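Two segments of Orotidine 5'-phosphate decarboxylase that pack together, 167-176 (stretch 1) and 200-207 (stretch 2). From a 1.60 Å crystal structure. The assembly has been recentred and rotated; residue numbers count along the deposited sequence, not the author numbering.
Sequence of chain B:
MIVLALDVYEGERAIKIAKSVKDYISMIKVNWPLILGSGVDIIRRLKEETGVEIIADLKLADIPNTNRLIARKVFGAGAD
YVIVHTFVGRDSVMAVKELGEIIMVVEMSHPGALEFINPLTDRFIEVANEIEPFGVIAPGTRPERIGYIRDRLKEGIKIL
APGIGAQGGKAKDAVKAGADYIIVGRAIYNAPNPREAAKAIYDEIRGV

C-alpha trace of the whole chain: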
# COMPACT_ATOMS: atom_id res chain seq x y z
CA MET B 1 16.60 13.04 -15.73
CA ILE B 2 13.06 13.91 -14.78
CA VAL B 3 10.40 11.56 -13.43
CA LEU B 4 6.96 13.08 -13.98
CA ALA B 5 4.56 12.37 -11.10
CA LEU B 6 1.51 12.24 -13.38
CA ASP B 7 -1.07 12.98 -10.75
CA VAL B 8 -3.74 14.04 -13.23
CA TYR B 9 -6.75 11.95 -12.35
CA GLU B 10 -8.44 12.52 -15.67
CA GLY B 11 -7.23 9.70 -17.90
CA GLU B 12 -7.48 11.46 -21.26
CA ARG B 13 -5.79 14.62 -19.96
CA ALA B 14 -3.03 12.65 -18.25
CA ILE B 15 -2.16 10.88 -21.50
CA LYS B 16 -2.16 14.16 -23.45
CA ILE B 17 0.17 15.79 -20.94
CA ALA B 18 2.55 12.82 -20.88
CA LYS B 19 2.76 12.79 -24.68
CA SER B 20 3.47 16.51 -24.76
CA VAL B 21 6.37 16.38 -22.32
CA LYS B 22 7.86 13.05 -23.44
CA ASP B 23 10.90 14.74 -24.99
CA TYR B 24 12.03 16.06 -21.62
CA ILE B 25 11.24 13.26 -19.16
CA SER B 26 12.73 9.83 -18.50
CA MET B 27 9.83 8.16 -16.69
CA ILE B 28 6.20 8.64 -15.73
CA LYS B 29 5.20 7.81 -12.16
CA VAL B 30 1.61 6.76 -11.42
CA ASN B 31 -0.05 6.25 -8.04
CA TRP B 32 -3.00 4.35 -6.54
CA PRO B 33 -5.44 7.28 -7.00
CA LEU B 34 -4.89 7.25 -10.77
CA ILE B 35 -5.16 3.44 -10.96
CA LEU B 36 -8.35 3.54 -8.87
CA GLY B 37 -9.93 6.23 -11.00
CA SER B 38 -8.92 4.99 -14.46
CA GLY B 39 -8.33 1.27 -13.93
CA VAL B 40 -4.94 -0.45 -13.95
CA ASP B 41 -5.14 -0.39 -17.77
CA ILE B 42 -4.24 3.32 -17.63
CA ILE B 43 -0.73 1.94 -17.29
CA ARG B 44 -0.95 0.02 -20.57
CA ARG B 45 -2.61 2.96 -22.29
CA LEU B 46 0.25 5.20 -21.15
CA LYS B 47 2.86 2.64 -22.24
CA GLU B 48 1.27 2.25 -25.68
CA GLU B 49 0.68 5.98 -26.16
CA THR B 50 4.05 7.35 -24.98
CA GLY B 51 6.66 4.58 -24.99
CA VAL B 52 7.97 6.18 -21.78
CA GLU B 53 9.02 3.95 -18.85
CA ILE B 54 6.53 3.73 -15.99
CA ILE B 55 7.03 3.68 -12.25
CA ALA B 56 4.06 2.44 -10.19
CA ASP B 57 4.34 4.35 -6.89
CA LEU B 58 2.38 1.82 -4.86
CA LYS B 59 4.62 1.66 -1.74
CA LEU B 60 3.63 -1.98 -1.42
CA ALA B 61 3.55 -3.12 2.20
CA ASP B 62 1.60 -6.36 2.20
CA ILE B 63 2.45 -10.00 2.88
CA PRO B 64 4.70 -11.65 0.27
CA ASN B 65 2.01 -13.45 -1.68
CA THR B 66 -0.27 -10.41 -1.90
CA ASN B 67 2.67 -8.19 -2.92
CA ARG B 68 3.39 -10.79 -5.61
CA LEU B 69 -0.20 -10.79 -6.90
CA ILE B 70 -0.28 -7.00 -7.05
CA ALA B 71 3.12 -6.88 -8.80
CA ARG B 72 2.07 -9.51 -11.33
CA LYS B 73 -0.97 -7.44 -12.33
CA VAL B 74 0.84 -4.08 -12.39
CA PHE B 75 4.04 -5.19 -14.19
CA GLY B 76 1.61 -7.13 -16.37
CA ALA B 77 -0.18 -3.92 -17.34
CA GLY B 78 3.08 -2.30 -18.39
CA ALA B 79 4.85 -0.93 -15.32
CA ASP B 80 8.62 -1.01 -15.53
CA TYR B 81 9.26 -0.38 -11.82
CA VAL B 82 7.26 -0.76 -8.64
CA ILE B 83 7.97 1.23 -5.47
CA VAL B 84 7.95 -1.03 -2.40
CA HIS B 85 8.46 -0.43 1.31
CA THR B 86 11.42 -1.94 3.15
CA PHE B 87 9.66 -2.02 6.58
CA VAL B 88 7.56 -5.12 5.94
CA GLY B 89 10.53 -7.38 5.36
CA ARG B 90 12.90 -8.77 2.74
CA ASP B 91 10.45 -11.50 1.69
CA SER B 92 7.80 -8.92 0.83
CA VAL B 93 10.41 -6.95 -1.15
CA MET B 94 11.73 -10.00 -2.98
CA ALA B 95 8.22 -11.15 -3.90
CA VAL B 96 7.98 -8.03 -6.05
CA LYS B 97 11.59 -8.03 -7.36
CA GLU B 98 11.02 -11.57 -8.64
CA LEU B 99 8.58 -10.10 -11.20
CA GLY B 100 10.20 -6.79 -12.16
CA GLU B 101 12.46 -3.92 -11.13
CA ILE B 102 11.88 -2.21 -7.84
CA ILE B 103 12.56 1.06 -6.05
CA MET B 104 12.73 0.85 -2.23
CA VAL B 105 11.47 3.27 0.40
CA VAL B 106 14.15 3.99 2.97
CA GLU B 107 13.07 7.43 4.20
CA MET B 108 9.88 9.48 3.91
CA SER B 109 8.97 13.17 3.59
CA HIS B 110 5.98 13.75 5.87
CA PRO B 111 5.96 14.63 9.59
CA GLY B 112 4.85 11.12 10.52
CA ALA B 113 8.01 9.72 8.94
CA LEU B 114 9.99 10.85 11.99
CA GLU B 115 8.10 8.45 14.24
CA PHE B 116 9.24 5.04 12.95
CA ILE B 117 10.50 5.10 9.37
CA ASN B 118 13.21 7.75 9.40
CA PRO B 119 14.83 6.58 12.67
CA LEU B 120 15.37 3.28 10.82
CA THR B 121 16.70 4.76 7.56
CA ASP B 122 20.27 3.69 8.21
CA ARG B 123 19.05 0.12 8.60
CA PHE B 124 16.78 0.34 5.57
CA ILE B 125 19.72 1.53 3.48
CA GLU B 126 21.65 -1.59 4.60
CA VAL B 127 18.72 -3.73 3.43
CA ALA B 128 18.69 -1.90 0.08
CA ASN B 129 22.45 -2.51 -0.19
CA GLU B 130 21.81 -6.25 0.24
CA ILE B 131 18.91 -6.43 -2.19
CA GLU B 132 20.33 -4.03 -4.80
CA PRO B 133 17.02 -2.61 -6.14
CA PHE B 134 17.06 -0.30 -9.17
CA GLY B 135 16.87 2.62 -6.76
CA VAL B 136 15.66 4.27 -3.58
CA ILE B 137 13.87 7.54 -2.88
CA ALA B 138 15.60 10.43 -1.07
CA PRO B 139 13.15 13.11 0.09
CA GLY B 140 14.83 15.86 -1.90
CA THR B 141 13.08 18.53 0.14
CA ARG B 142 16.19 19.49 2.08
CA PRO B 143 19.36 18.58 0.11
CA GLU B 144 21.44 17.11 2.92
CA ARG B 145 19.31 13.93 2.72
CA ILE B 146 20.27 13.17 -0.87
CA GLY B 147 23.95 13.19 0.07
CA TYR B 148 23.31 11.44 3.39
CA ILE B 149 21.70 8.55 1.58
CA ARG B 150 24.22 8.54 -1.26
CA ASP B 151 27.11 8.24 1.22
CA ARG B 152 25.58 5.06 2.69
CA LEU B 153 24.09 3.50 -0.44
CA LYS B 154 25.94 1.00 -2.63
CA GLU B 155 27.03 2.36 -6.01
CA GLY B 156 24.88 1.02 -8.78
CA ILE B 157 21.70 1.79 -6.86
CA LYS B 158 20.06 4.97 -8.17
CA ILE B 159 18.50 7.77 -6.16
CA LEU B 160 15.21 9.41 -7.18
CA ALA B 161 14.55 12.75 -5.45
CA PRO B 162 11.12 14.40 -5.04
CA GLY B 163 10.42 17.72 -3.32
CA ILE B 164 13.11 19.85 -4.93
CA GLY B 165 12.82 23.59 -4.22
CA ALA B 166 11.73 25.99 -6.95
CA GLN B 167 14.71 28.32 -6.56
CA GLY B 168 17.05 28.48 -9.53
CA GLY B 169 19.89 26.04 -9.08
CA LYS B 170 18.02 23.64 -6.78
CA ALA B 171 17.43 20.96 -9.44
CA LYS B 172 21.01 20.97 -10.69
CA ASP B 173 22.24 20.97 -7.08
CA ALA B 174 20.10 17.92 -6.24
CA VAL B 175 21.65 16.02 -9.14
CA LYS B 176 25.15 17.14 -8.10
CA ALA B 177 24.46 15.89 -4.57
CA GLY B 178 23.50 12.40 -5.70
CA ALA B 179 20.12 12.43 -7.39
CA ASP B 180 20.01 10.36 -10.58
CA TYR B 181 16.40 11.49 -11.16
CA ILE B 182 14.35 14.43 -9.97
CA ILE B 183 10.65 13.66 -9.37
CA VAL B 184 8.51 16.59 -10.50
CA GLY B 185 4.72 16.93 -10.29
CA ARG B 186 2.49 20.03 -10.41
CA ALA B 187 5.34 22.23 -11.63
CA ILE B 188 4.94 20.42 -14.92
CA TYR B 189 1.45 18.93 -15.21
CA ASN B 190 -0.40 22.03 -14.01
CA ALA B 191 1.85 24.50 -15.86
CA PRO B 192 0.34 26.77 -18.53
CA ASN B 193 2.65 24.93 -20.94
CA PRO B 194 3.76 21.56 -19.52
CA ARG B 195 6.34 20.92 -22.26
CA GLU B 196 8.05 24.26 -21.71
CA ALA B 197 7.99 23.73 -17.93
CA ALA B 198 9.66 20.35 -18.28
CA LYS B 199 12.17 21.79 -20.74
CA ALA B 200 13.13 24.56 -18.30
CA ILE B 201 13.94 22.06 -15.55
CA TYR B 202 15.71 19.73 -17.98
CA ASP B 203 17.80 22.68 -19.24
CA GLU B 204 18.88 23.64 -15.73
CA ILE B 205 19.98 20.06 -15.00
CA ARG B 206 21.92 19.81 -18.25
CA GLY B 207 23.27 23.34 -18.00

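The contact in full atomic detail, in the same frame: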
# COMPACT_ATOMS: atom_id res chain seq x y z
N GLN B 167 13.66 27.35 -6.30
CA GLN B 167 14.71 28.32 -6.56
C GLN B 167 15.66 27.86 -7.66
O GLN B 167 15.95 26.66 -7.79
CB GLN B 167 15.49 28.61 -5.28
CG GLN B 167 14.65 29.21 -4.15
CD GLN B 167 14.14 28.18 -3.15
OE1 GLN B 167 13.74 27.07 -3.51
NE2 GLN B 167 14.16 28.55 -1.87
N GLY B 168 16.14 28.81 -8.46
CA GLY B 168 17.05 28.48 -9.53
C GLY B 168 18.29 27.84 -8.92
O GLY B 168 18.82 28.31 -7.90
N GLY B 169 18.72 26.75 -9.54
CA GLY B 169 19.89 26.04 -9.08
C GLY B 169 19.57 24.80 -8.25
O GLY B 169 20.38 23.87 -8.20
N LYS B 170 18.40 24.78 -7.62
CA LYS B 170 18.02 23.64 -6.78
C LYS B 170 18.01 22.29 -7.48
O LYS B 170 18.44 21.30 -6.88
CB LYS B 170 16.64 23.87 -6.15
CG LYS B 170 16.55 25.03 -5.18
CD LYS B 170 17.46 24.82 -3.99
CE LYS B 170 17.30 25.94 -2.97
NZ LYS B 170 18.31 25.79 -1.89
N ALA B 171 17.50 22.23 -8.71
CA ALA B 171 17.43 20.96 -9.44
C ALA B 171 18.83 20.47 -9.79
O ALA B 171 19.18 19.30 -9.54
CB ALA B 171 16.58 21.09 -10.70
N LYS B 172 19.64 21.35 -10.36
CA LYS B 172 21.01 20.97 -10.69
C LYS B 172 21.78 20.58 -9.41
O LYS B 172 22.57 19.63 -9.42
CB LYS B 172 21.75 22.11 -11.40
CG LYS B 172 23.20 21.78 -11.71
CD LYS B 172 24.01 23.04 -12.01
CE LYS B 172 23.67 23.62 -13.35
NZ LYS B 172 24.69 24.61 -13.82
N ASP B 173 21.56 21.29 -8.32
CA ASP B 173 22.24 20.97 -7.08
C ASP B 173 21.82 19.60 -6.55
O ASP B 173 22.65 18.87 -6.01
CB ASP B 173 21.97 22.06 -6.04
CG ASP B 173 22.77 23.34 -6.31
OD1 ASP B 173 22.58 24.31 -5.56
OD2 ASP B 173 23.57 23.36 -7.28
N ALA B 174 20.55 19.23 -6.72
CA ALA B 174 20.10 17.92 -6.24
C ALA B 174 20.83 16.82 -7.01
O ALA B 174 21.23 15.80 -6.42
CB ALA B 174 18.59 17.78 -6.43
N VAL B 175 20.97 17.00 -8.31
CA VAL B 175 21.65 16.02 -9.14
C VAL B 175 23.12 15.96 -8.72
O VAL B 175 23.69 14.88 -8.56
CB VAL B 175 21.50 16.37 -10.64
CG1 VAL B 175 22.51 15.62 -11.48
CG2 VAL B 175 20.08 16.06 -11.10
N LYS B 176 23.74 17.12 -8.50
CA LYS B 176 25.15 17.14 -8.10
C LYS B 176 25.39 16.48 -6.75
O LYS B 176 26.47 15.93 -6.50
CB LYS B 176 25.69 18.59 -8.09
CG LYS B 176 25.91 19.16 -9.49
CD LYS B 176 26.39 20.61 -9.37
CE LYS B 176 26.76 21.20 -10.74
NZ LYS B 176 27.32 22.58 -10.62
N ALA B 200 12.38 23.63 -19.15
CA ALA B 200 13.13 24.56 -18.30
C ALA B 200 13.90 23.82 -17.22
O ALA B 200 15.06 24.13 -16.95
CB ALA B 200 12.19 25.58 -17.67
N ILE B 201 13.26 22.82 -16.60
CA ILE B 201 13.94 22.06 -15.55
C ILE B 201 15.06 21.21 -16.16
O ILE B 201 16.18 21.19 -15.65
CB ILE B 201 12.93 21.15 -14.81
CG1 ILE B 201 11.88 22.05 -14.15
CG2 ILE B 201 13.66 20.26 -13.76
CD1 ILE B 201 10.61 21.31 -13.67
N TYR B 202 14.75 20.54 -17.26
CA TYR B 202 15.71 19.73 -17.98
C TYR B 202 16.94 20.58 -18.35
O TYR B 202 18.08 20.16 -18.14
CB TYR B 202 15.04 19.14 -19.23
CG TYR B 202 15.98 18.39 -20.14
CD1 TYR B 202 16.76 19.07 -21.08
CD2 TYR B 202 16.07 17.00 -20.09
CE1 TYR B 202 17.61 18.39 -21.94
CE2 TYR B 202 16.93 16.30 -20.95
CZ TYR B 202 17.69 17.00 -21.87
OH TYR B 202 18.53 16.32 -22.73
N ASP B 203 16.70 21.79 -18.87
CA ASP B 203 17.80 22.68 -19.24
C ASP B 203 18.67 23.09 -18.05
O ASP B 203 19.88 23.25 -18.18
CB ASP B 203 17.27 23.93 -19.94
CG ASP B 203 16.80 23.66 -21.37
OD1 ASP B 203 17.16 22.61 -21.94
OD2 ASP B 203 16.09 24.54 -21.91
N GLU B 204 18.07 23.28 -16.88
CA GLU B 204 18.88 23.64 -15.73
C GLU B 204 19.79 22.47 -15.36
O GLU B 204 20.98 22.65 -15.11
CB GLU B 204 18.03 24.01 -14.51
CG GLU B 204 18.91 24.32 -13.31
CD GLU B 204 18.16 24.66 -12.04
OE1 GLU B 204 17.33 25.60 -12.06
OE2 GLU B 204 18.41 23.99 -11.01
N ILE B 205 19.23 21.27 -15.35
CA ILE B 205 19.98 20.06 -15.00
C ILE B 205 21.13 19.82 -15.97
O ILE B 205 22.24 19.47 -15.56
CB ILE B 205 19.04 18.83 -14.99
CG1 ILE B 205 18.02 18.98 -13.85
CG2 ILE B 205 19.84 17.53 -14.84
CD1 ILE B 205 16.95 17.93 -13.84
N ARG B 206 20.88 20.02 -17.26
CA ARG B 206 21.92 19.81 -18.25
C ARG B 206 22.75 21.05 -18.55
O ARG B 206 23.59 21.04 -19.44
CB ARG B 206 21.30 19.24 -19.54
CG ARG B 206 20.81 17.80 -19.39
CD ARG B 206 21.95 16.87 -18.94
NE ARG B 206 21.50 15.54 -18.53
CZ ARG B 206 20.93 14.65 -19.34
NH1 ARG B 206 20.73 14.94 -20.62
NH2 ARG B 206 20.57 13.46 -18.88
N GLY B 207 22.53 22.11 -17.78
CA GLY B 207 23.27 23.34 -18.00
C GLY B 207 24.46 23.51 -17.06
O GLY B 207 24.57 22.73 -16.09
O HOH W 1 15.64 24.73 -9.89

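At the apolar centre of this contact sits the smallest side chain available to it. Ala171, buried in the first turn of helix 170-176, points its CB toward the second stretch and meets two isoleucines one helical turn apart: its CB lies 4.1 Å from CG1 of Ile205 and 4.3 Å from CG2 of Ile201. One turn further along the first helix, Val175 also points toward the partner, and its CG2 comes within 4.0 Å of CG2 of Ile205. Ile205 thus lies against both Ala171 and Val175, residues spaced i and i+4, which is how a helix presents an apolar stripe to a neighbour.

The axes of helices 170-176 and 200-205 approach to 8.5 Å and cross at -50°, with their N-to-C directions at 50° to each other. The crossing brings the CA atoms of Lys172 and Ile205 to 4.5 Å, and the whole contact buries a modest 374 Å².

Polarity takes over at the N-terminus of the first helix, where several NH groups lack the i-4 carbonyl partner of a mid-helix residue. Glu204 supplies acceptors to two amides there, those of Gly169 and Lys172. Its chi1 and chi2 are both t, so the side chain extends, and although its CA-to-CB bond points sideways, its carboxylate reaches the helix start. The N of Gly169, the N-cap residue, donates to Glu204 OE1 at 3.1 Å, and the N of Lys172 donates to Glu204 OE2 at 3.0 Å; both are nearly straight. The N of Ala171 also lies 3.0 Å from Glu204 OE2. A negative charge here suits the positive end of the helix dipole.

The approach to this site is a type II turn from Gln167 to Lys170, closed by Lys170 N donating to Gln167 O at 3.1 Å. Gly169 takes phi/psi of 100/-25, where a CB would be jammed against the carbonyl O of the residue before, so the backbone itself calls for glycine. A water adds to the network, donating to Gln167 O and to Glu204 OE1, each 2.9 Å from its oxygen, and accepting a weak bond from Ala171 N at 3.3 Å.

At another part of the edge, the side chain of Lys172 runs to Gly207, where Lys172 NZ makes a weak hydrogen bond to Gly207 O at 2.9 Å. The rule to read is economical: alanine, valine and isoleucine form the apolar centre, while one glutamate from the neighbouring helix accepts from the amides of Gly169 and Lys172 at a helix start.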